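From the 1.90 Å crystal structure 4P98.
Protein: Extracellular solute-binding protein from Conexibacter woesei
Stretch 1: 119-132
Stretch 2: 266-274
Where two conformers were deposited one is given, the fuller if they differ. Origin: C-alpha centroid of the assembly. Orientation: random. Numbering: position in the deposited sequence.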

# COMPACT_ATOMS: atom_id res chain seq x y z
N ASP A 119 19.40 4.14 0.86
CA ASP A 119 18.71 2.87 0.60
C ASP A 119 17.41 3.17 -0.16
O ASP A 119 16.74 4.18 0.09
CB ASP A 119 18.36 2.15 1.92
CG ASP A 119 19.55 1.49 2.61
OD1 ASP A 119 20.69 1.50 2.09
OD2 ASP A 119 19.31 0.92 3.72
N GLY A 120 17.05 2.29 -1.09
CA GLY A 120 15.83 2.44 -1.87
C GLY A 120 14.88 1.26 -1.75
O GLY A 120 15.28 0.15 -1.35
N TRP A 121 13.61 1.50 -2.07
CA TRP A 121 12.65 0.41 -2.13
C TRP A 121 11.56 0.64 -3.16
O TRP A 121 11.34 1.77 -3.64
CB TRP A 121 12.05 0.09 -0.75
CG TRP A 121 11.20 1.20 -0.16
CD1 TRP A 121 11.63 2.27 0.57
CD2 TRP A 121 9.77 1.32 -0.26
NE1 TRP A 121 10.55 3.05 0.93
CE2 TRP A 121 9.41 2.50 0.42
CE3 TRP A 121 8.77 0.56 -0.88
CZ2 TRP A 121 8.08 2.93 0.51
CZ3 TRP A 121 7.44 0.99 -0.77
CH2 TRP A 121 7.11 2.16 -0.08
N THR A 122 10.89 -0.45 -3.50
CA THR A 122 9.83 -0.45 -4.48
C THR A 122 8.79 -1.53 -4.14
O THR A 122 9.02 -2.39 -3.27
CB THR A 122 10.39 -0.67 -5.90
OG1 THR A 122 9.37 -0.42 -6.87
CG2 THR A 122 10.91 -2.06 -6.07
N TYR A 123 7.65 -1.45 -4.81
CA TYR A 123 6.62 -2.47 -4.79
C TYR A 123 5.84 -2.42 -6.09
O TYR A 123 5.92 -1.45 -6.84
CB TYR A 123 5.67 -2.29 -3.61
CG TYR A 123 4.75 -1.06 -3.70
CD1 TYR A 123 5.25 0.23 -3.52
CD2 TYR A 123 3.39 -1.20 -3.95
CE1 TYR A 123 4.40 1.35 -3.58
CE2 TYR A 123 2.55 -0.09 -4.01
CZ TYR A 123 3.06 1.17 -3.82
OH TYR A 123 2.21 2.27 -3.89
N ASP A 124 5.08 -3.48 -6.35
CA ASP A 124 4.32 -3.59 -7.59
C ASP A 124 2.83 -3.43 -7.29
O ASP A 124 2.26 -4.19 -6.50
CB ASP A 124 4.58 -4.94 -8.27
CG ASP A 124 5.97 -5.03 -8.92
OD1 ASP A 124 6.56 -4.01 -9.32
OD2 ASP A 124 6.48 -6.16 -9.05
N PHE A 125 2.21 -2.43 -7.91
CA PHE A 125 0.77 -2.15 -7.72
C PHE A 125 -0.08 -3.37 -8.03
O PHE A 125 -1.03 -3.68 -7.31
CB PHE A 125 0.33 -0.98 -8.60
CG PHE A 125 0.85 0.35 -8.13
CD1 PHE A 125 0.27 0.97 -7.03
CD2 PHE A 125 1.91 0.97 -8.77
CE1 PHE A 125 0.75 2.19 -6.58
CE2 PHE A 125 2.39 2.20 -8.33
CZ PHE A 125 1.80 2.80 -7.23
N GLY A 126 0.29 -4.09 -9.08
CA GLY A 126 -0.41 -5.30 -9.49
C GLY A 126 -0.54 -6.32 -8.37
O GLY A 126 -1.52 -7.06 -8.34
N GLN A 127 0.43 -6.37 -7.45
CA GLN A 127 0.40 -7.32 -6.33
C GLN A 127 -0.61 -6.97 -5.24
O GLN A 127 -1.19 -7.88 -4.65
CB GLN A 127 1.78 -7.50 -5.70
CG GLN A 127 2.69 -8.33 -6.60
CD GLN A 127 3.83 -8.99 -5.87
OE1 GLN A 127 3.89 -9.01 -4.65
NE2 GLN A 127 4.76 -9.54 -6.63
N LEU A 128 -0.80 -5.69 -4.97
CA LEU A 128 -1.89 -5.27 -4.09
C LEU A 128 -3.21 -5.70 -4.70
O LEU A 128 -4.09 -6.23 -4.00
CB LEU A 128 -1.91 -3.76 -3.90
CG LEU A 128 -0.73 -3.08 -3.22
CD1 LEU A 128 -0.91 -1.57 -3.37
CD2 LEU A 128 -0.61 -3.46 -1.76
N GLY A 129 -3.37 -5.49 -6.00
CA GLY A 129 -4.57 -5.92 -6.70
C GLY A 129 -4.76 -7.42 -6.60
O GLY A 129 -5.85 -7.90 -6.26
N TYR A 130 -3.69 -8.17 -6.87
CA TYR A 130 -3.76 -9.63 -6.83
C TYR A 130 -4.24 -10.15 -5.47
O TYR A 130 -5.09 -11.02 -5.42
CB TYR A 130 -2.42 -10.26 -7.22
CG TYR A 130 -2.52 -11.73 -7.52
CD1 TYR A 130 -2.78 -12.18 -8.81
CD2 TYR A 130 -2.39 -12.68 -6.51
CE1 TYR A 130 -2.88 -13.53 -9.09
CE2 TYR A 130 -2.48 -14.04 -6.78
CZ TYR A 130 -2.72 -14.46 -8.08
OH TYR A 130 -2.84 -15.80 -8.36
N LEU A 131 -3.71 -9.60 -4.38
CA LEU A 131 -4.12 -10.04 -3.05
C LEU A 131 -5.60 -9.71 -2.77
O LEU A 131 -6.32 -10.51 -2.18
CB LEU A 131 -3.22 -9.44 -1.98
CG LEU A 131 -3.53 -9.82 -0.54
CD1 LEU A 131 -3.52 -11.34 -0.36
CD2 LEU A 131 -2.57 -9.14 0.40
N ASP A 132 -6.05 -8.53 -3.19
CA ASP A 132 -7.47 -8.18 -3.04
C ASP A 132 -8.37 -9.17 -3.77
O ASP A 132 -9.36 -9.65 -3.20
CB ASP A 132 -7.75 -6.79 -3.61
CG ASP A 132 -7.10 -5.71 -2.83
OD1 ASP A 132 -6.91 -5.86 -1.61
OD2 ASP A 132 -6.78 -4.68 -3.46
N ARG A 266 22.89 1.83 -0.23
CA ARG A 266 22.75 1.07 -1.47
C ARG A 266 21.98 -0.24 -1.38
O ARG A 266 21.98 -1.01 -2.33
CB ARG A 266 24.12 0.90 -2.17
CG ARG A 266 24.47 2.18 -2.90
CD ARG A 266 25.88 2.26 -3.44
NE ARG A 266 25.97 3.48 -4.26
CZ ARG A 266 27.09 3.97 -4.78
NH1 ARG A 266 27.04 5.08 -5.51
NH2 ARG A 266 28.26 3.39 -4.57
N ARG A 267 21.26 -0.46 -0.29
CA ARG A 267 20.29 -1.54 -0.20
C ARG A 267 19.12 -1.22 -1.11
O ARG A 267 18.69 -0.05 -1.18
CB ARG A 267 19.81 -1.71 1.23
CG ARG A 267 19.20 -3.08 1.53
CD ARG A 267 20.26 -4.20 1.54
NE ARG A 267 21.26 -4.04 2.60
CZ ARG A 267 21.09 -4.39 3.87
NH1 ARG A 267 19.93 -4.91 4.30
NH2 ARG A 267 22.08 -4.20 4.74
N PHE A 268 18.64 -2.22 -1.85
CA PHE A 268 17.42 -2.03 -2.61
C PHE A 268 16.43 -3.14 -2.29
O PHE A 268 16.64 -4.31 -2.64
CB PHE A 268 17.67 -1.93 -4.12
CG PHE A 268 16.48 -1.41 -4.86
CD1 PHE A 268 16.13 -0.08 -4.75
CD2 PHE A 268 15.69 -2.26 -5.62
CE1 PHE A 268 15.01 0.40 -5.40
CE2 PHE A 268 14.58 -1.77 -6.28
CZ PHE A 268 14.23 -0.44 -6.18
N ASP A 269 15.34 -2.75 -1.65
CA ASP A 269 14.35 -3.69 -1.14
C ASP A 269 13.08 -3.71 -1.99
O ASP A 269 12.53 -2.65 -2.37
CB ASP A 269 14.03 -3.34 0.32
CG ASP A 269 15.25 -3.42 1.22
OD1 ASP A 269 15.95 -4.47 1.16
OD2 ASP A 269 15.53 -2.46 1.98
N VAL A 270 12.60 -4.91 -2.30
CA VAL A 270 11.32 -5.07 -2.93
C VAL A 270 10.32 -5.51 -1.85
O VAL A 270 10.54 -6.50 -1.15
CB VAL A 270 11.37 -6.11 -4.07
CG1 VAL A 270 10.02 -6.22 -4.75
CG2 VAL A 270 12.43 -5.72 -5.10
N LEU A 271 9.24 -4.76 -1.70
CA LEU A 271 8.19 -5.16 -0.77
C LEU A 271 7.15 -5.90 -1.58
O LEU A 271 6.56 -5.33 -2.50
CB LEU A 271 7.59 -3.95 -0.05
CG LEU A 271 8.30 -3.50 1.23
CD1 LEU A 271 9.70 -2.96 0.93
CD2 LEU A 271 7.46 -2.44 1.93
N ALA A 272 6.94 -7.17 -1.27
CA ALA A 272 6.09 -8.03 -2.10
C ALA A 272 5.32 -9.06 -1.28
O ALA A 272 5.55 -9.21 -0.09
CB ALA A 272 6.95 -8.74 -3.15
N LEU A 273 4.40 -9.77 -1.94
CA LEU A 273 3.60 -10.79 -1.25
C LEU A 273 4.49 -11.90 -0.73
O LEU A 273 4.34 -12.34 0.41
CB LEU A 273 2.54 -11.37 -2.17
CG LEU A 273 1.41 -10.42 -2.56
CD1 LEU A 273 0.67 -10.95 -3.77
CD2 LEU A 273 0.47 -10.24 -1.38
N GLY A 274 5.43 -12.32 -1.57
CA GLY A 274 6.36 -13.40 -1.24
C GLY A 274 7.19 -13.19 0.01
O GLY A 274 7.47 -14.14 0.72
O HOH W 1 15.44 0.10 1.33
O HOH W 2 5.60 -5.95 -5.00

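How do the two backbones meet? Two strands run side by side in parallel, their directions 22° apart, and a ladder of hydrogen bonds joins them. Gly120 N donates to Arg267 O (2.9 Å), Asp269 N to Gly120 O (2.9 Å), Thr122 N to Asp269 O (3.0 Å) and Leu271 N to Thr122 O (2.9 Å). Gly120 and Thr122 thus each bond through both N and O to the residues flanking their partners, as parallel pairing requires.

What secures the ends of this ladder? At its start, Asp119 OD1 accepts a hydrogen bond from Arg267 N at 3.1 Å, a carboxylate serving a backbone amide. Further along, a water accepts from Asp124 N (2.9 Å) and donates to Leu271 O (2.7 Å), bridging the stretches.

How do the side chains share the sheet's faces? Trp121, Asp269 and Leu271 lie on one face, where Trp121 CE3 packs 4.1 Å from Leu271 CD1. On the other, Phe268 turns its ring over the neighbouring strand, and CE2 reaches Thr122 CG2 at 3.7 Å. Gly120 suits this place because an ideal CB there would sit only 3.1 Å from Phe268 CD1. Asp269 stays partly exposed, and its OD2 takes a hydrogen bond from a water (2.6 Å) that also donates to Gly120 O (2.7 Å).

What ties the helix to the second stretch? Gln127 points toward it, and its OE1 accepts a hydrogen bond from Leu273 N at 2.9 Å, so a flexible amide side chain satisfies a backbone donor beyond the strand. Leu273 itself is buried and has the largest area covered across the contact, 102 Å². Its CD2 lies 3.7 Å from Leu131 CD2, while CD1 approaches Tyr130 CD2 at 4.5 Å, giving the branched leucine apolar neighbours on the helix.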